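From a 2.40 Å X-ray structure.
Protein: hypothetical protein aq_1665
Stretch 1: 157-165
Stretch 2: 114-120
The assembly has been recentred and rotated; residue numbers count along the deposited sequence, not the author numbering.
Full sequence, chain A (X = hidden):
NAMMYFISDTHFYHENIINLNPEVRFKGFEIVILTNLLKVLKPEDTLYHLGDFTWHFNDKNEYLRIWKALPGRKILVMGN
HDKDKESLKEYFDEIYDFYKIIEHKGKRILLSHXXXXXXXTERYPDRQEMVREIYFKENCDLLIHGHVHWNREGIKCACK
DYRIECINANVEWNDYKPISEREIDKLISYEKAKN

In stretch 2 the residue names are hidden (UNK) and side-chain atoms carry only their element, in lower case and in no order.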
# COMPACT_ATOMS: atom_id res chain seq x y z
N CYS A 157 -9.88 3.99 9.27
CA CYS A 157 -10.32 2.57 9.07
C CYS A 157 -11.44 2.14 10.00
O CYS A 157 -11.65 2.73 11.06
CB CYS A 157 -9.17 1.59 9.30
SG CYS A 157 -9.35 0.02 8.39
N ALA A 158 -12.13 1.08 9.60
CA ALA A 158 -13.19 0.50 10.42
C ALA A 158 -12.57 -0.77 11.00
O ALA A 158 -13.19 -1.48 11.81
CB ALA A 158 -14.40 0.16 9.56
N CYS A 159 -11.34 -1.06 10.58
CA CYS A 159 -10.65 -2.23 11.08
C CYS A 159 -10.32 -2.05 12.55
O CYS A 159 -9.18 -2.22 12.98
CB CYS A 159 -9.39 -2.56 10.25
SG CYS A 159 -8.26 -1.34 9.44
N LYS A 160 -11.36 -1.73 13.32
CA LYS A 160 -11.25 -1.50 14.75
C LYS A 160 -12.51 -2.04 15.43
O LYS A 160 -12.53 -2.26 16.65
CB LYS A 160 -11.13 0.00 15.03
CG LYS A 160 -10.49 0.33 16.37
CD LYS A 160 -9.01 -0.04 16.36
CE LYS A 160 -8.35 0.21 17.71
NZ LYS A 160 -8.88 -0.69 18.77
N ASP A 161 -13.57 -2.25 14.63
CA ASP A 161 -14.84 -2.78 15.13
C ASP A 161 -14.70 -4.28 15.38
O ASP A 161 -15.58 -4.92 15.95
CB ASP A 161 -15.95 -2.51 14.11
CG ASP A 161 -16.28 -1.03 13.98
OD1 ASP A 161 -15.33 -0.21 13.90
OD2 ASP A 161 -17.48 -0.69 13.95
N TYR A 162 -13.58 -4.82 14.92
CA TYR A 162 -13.23 -6.21 15.09
C TYR A 162 -11.96 -6.13 15.91
O TYR A 162 -11.22 -5.15 15.81
CB TYR A 162 -12.92 -6.89 13.76
CG TYR A 162 -14.10 -6.97 12.82
CD1 TYR A 162 -14.52 -5.86 12.08
CD2 TYR A 162 -14.81 -8.17 12.67
CE1 TYR A 162 -15.62 -5.94 11.22
CE2 TYR A 162 -15.91 -8.25 11.82
CZ TYR A 162 -16.31 -7.14 11.09
OH TYR A 162 -17.39 -7.24 10.25
N ARG A 163 -11.69 -7.13 16.74
CA ARG A 163 -10.48 -7.09 17.54
C ARG A 163 -9.27 -7.15 16.61
O ARG A 163 -8.46 -8.08 16.68
CB ARG A 163 -10.45 -8.25 18.53
CG ARG A 163 -10.25 -7.79 19.97
CD ARG A 163 -11.49 -8.02 20.80
NE ARG A 163 -11.62 -9.42 21.17
CZ ARG A 163 -12.54 -9.88 22.01
NH1 ARG A 163 -13.40 -9.06 22.57
NH2 ARG A 163 -12.57 -11.17 22.31
N ILE A 164 -9.17 -6.15 15.74
CA ILE A 164 -8.10 -6.08 14.76
C ILE A 164 -7.42 -4.71 14.79
O ILE A 164 -8.09 -3.66 14.76
CB ILE A 164 -8.63 -6.34 13.32
CG1 ILE A 164 -9.24 -7.74 13.23
CG2 ILE A 164 -7.51 -6.19 12.32
CD1 ILE A 164 -9.91 -8.05 11.89
N GLU A 165 -6.09 -4.72 14.85
CA GLU A 165 -5.31 -3.49 14.85
C GLU A 165 -4.81 -3.28 13.43
O GLU A 165 -4.43 -4.24 12.76
CB GLU A 165 -4.14 -3.61 15.83
CG GLU A 165 -4.57 -3.59 17.29
CD GLU A 165 -5.36 -2.33 17.64
OE1 GLU A 165 -5.98 -2.29 18.73
OE2 GLU A 165 -5.36 -1.38 16.83
N UNK A 114 -6.83 -4.91 1.03
CA UNK A 114 -8.14 -4.67 1.61
C UNK A 114 -8.10 -4.57 3.11
O UNK A 114 -7.29 -5.22 3.76
c UNK A 114 -9.13 -6.22 -3.10
c UNK A 114 -10.17 -5.41 -1.08
c UNK A 114 -8.12 -6.80 -2.35
c UNK A 114 -8.14 -6.68 -0.96
o UNK A 114 -9.10 -6.34 -4.47
c UNK A 114 -9.15 -5.98 -0.31
c UNK A 114 -9.11 -5.78 1.19
c UNK A 114 -10.16 -5.52 -2.48
N UNK A 115 -8.99 -3.74 3.68
CA UNK A 115 -9.08 -3.53 5.13
C UNK A 115 -10.02 -4.57 5.75
O UNK A 115 -10.65 -5.35 5.04
c UNK A 115 -10.67 -2.15 4.09
c UNK A 115 -9.87 -2.79 2.96
c UNK A 115 -9.67 -2.13 5.22
N UNK A 116 -10.10 -4.57 7.08
CA UNK A 116 -10.99 -5.50 7.75
C UNK A 116 -12.41 -5.02 7.47
O UNK A 116 -13.33 -5.83 7.29
c UNK A 116 -10.71 -5.51 9.26
N UNK A 117 -12.58 -3.70 7.42
CA UNK A 117 -13.88 -3.11 7.17
C UNK A 117 -13.70 -1.70 6.63
O UNK A 117 -12.96 -0.92 7.22
c UNK A 117 -16.13 -2.66 8.26
c UNK A 117 -14.68 -3.05 8.46
c UNK A 117 -18.27 -3.22 9.43
n UNK A 117 -18.22 -4.64 8.91
c UNK A 117 -16.88 -2.62 9.59
N UNK A 118 -14.35 -1.38 5.52
CA UNK A 118 -14.25 -0.05 4.94
C UNK A 118 -15.17 0.90 5.73
O UNK A 118 -16.41 0.76 5.71
o UNK A 118 -14.59 2.33 3.26
c UNK A 118 -14.64 -0.06 3.46
o UNK A 118 -13.64 1.15 1.67
c UNK A 118 -14.26 1.23 2.75
N UNK A 119 -14.57 1.88 6.41
CA UNK A 119 -15.29 2.86 7.23
C UNK A 119 -16.25 3.71 6.45
O UNK A 119 -16.96 4.52 7.04
c UNK A 119 -13.16 2.28 6.25
c UNK A 119 -14.16 3.67 7.85
c UNK A 119 -13.17 3.72 6.74
N UNK A 120 -16.27 3.55 5.14
CA UNK A 120 -17.16 4.36 4.31
C UNK A 120 -18.05 3.47 3.47
O UNK A 120 -19.23 3.28 3.77
c UNK A 120 -16.35 5.29 3.38
c UNK A 120 -14.19 6.71 3.44
c UNK A 120 -15.43 6.20 4.21
c UNK A 120 -17.30 6.13 2.53

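Position 114 carries eight side-chain atoms: one carbon leading into a ring of six carbons, with an oxygen on the far side of the ring. None of them meets stretch 1. That is a tyrosine. The ring of Tyr114 is buried, and its hydroxyl is hydrogen-bonded elsewhere in the structure.

Position 115 has three side-chain carbons that close a ring onto the backbone N. Its CB lies 3.8 Å from SG of Cys157, an apolar contact with one half of the disulfide that joins Cys157 and Cys159 (SG to SG 2.0 Å). The closed ring identifies proline, Pro115.

At position 116 a single carbon stands beyond the CA. This CB sits 3.4 Å from CB of Cys159 and 3.7 Å from CD1 of Ile164. One carbon alone means alanine. Small as it is, Ala116 is well covered: the CA atoms of Ala116 and Cys159 are only 4.7 Å apart, so the two backbones run close here, and the methyl of Ala116 meets CB of Cys159.

Position 117 shows four carbons in a row ending in a nitrogen, which reaches the tyrosine of stretch 1 and lies 3.0 Å from OH of Tyr162, at the edge of that ring and near its plane. The backbone works as well, since O of position 117 accepts a hydrogen bond from N of Ala158 at 3.2 Å. That bond is bent, with an angle of 136° at the hydrogen. The same O is 3.0 Å from CB of Ala158, a tight approach. The unbranched chain can only be lysine, and NZ of Lys117 donates a hydrogen bond to OH of Tyr162. The first two torsions are t, the third lies between wells at -139°, and the last is p.

Position 118 has two carbons, the second bearing two oxygens, and its CA-to-CB bond points away from stretch 1: an aspartate. Asp118 serves its own loop, its OD1 accepting a hydrogen bond from the backbone N of position 120 at 2.8 Å.

Position 119 again has three carbons closed onto the backbone N. Its N lies 3.6 Å from CB of Ala158, and its CB lies 3.8 Å from C of Cys157 and 3.9 Å from CB of Ala158. This is a second proline, and the CA atoms of Pro119 and Ala158 are 4.5 Å apart.

Position 120 has four carbons, forked at the first, with one arm two carbons long; it is exposed and makes no contact with stretch 1. It is isoleucine, Ile120.

The contact therefore joins two irregular loops without strand pairing. Ala116 and Ala158 sit where the backbones come close; Pro115 and Pro119 add carbon surface beside the disulfide-linked turn; and Lys117 ties the loops twice, through its carbonyl to Ala158 and through its amine to Tyr162. The contact buries 424 Å², both sides summed, and combines close backbones, small apolar contacts and one long side chain that reaches a hydroxyl.

Stretch 2 (114-120) YPAKDPI
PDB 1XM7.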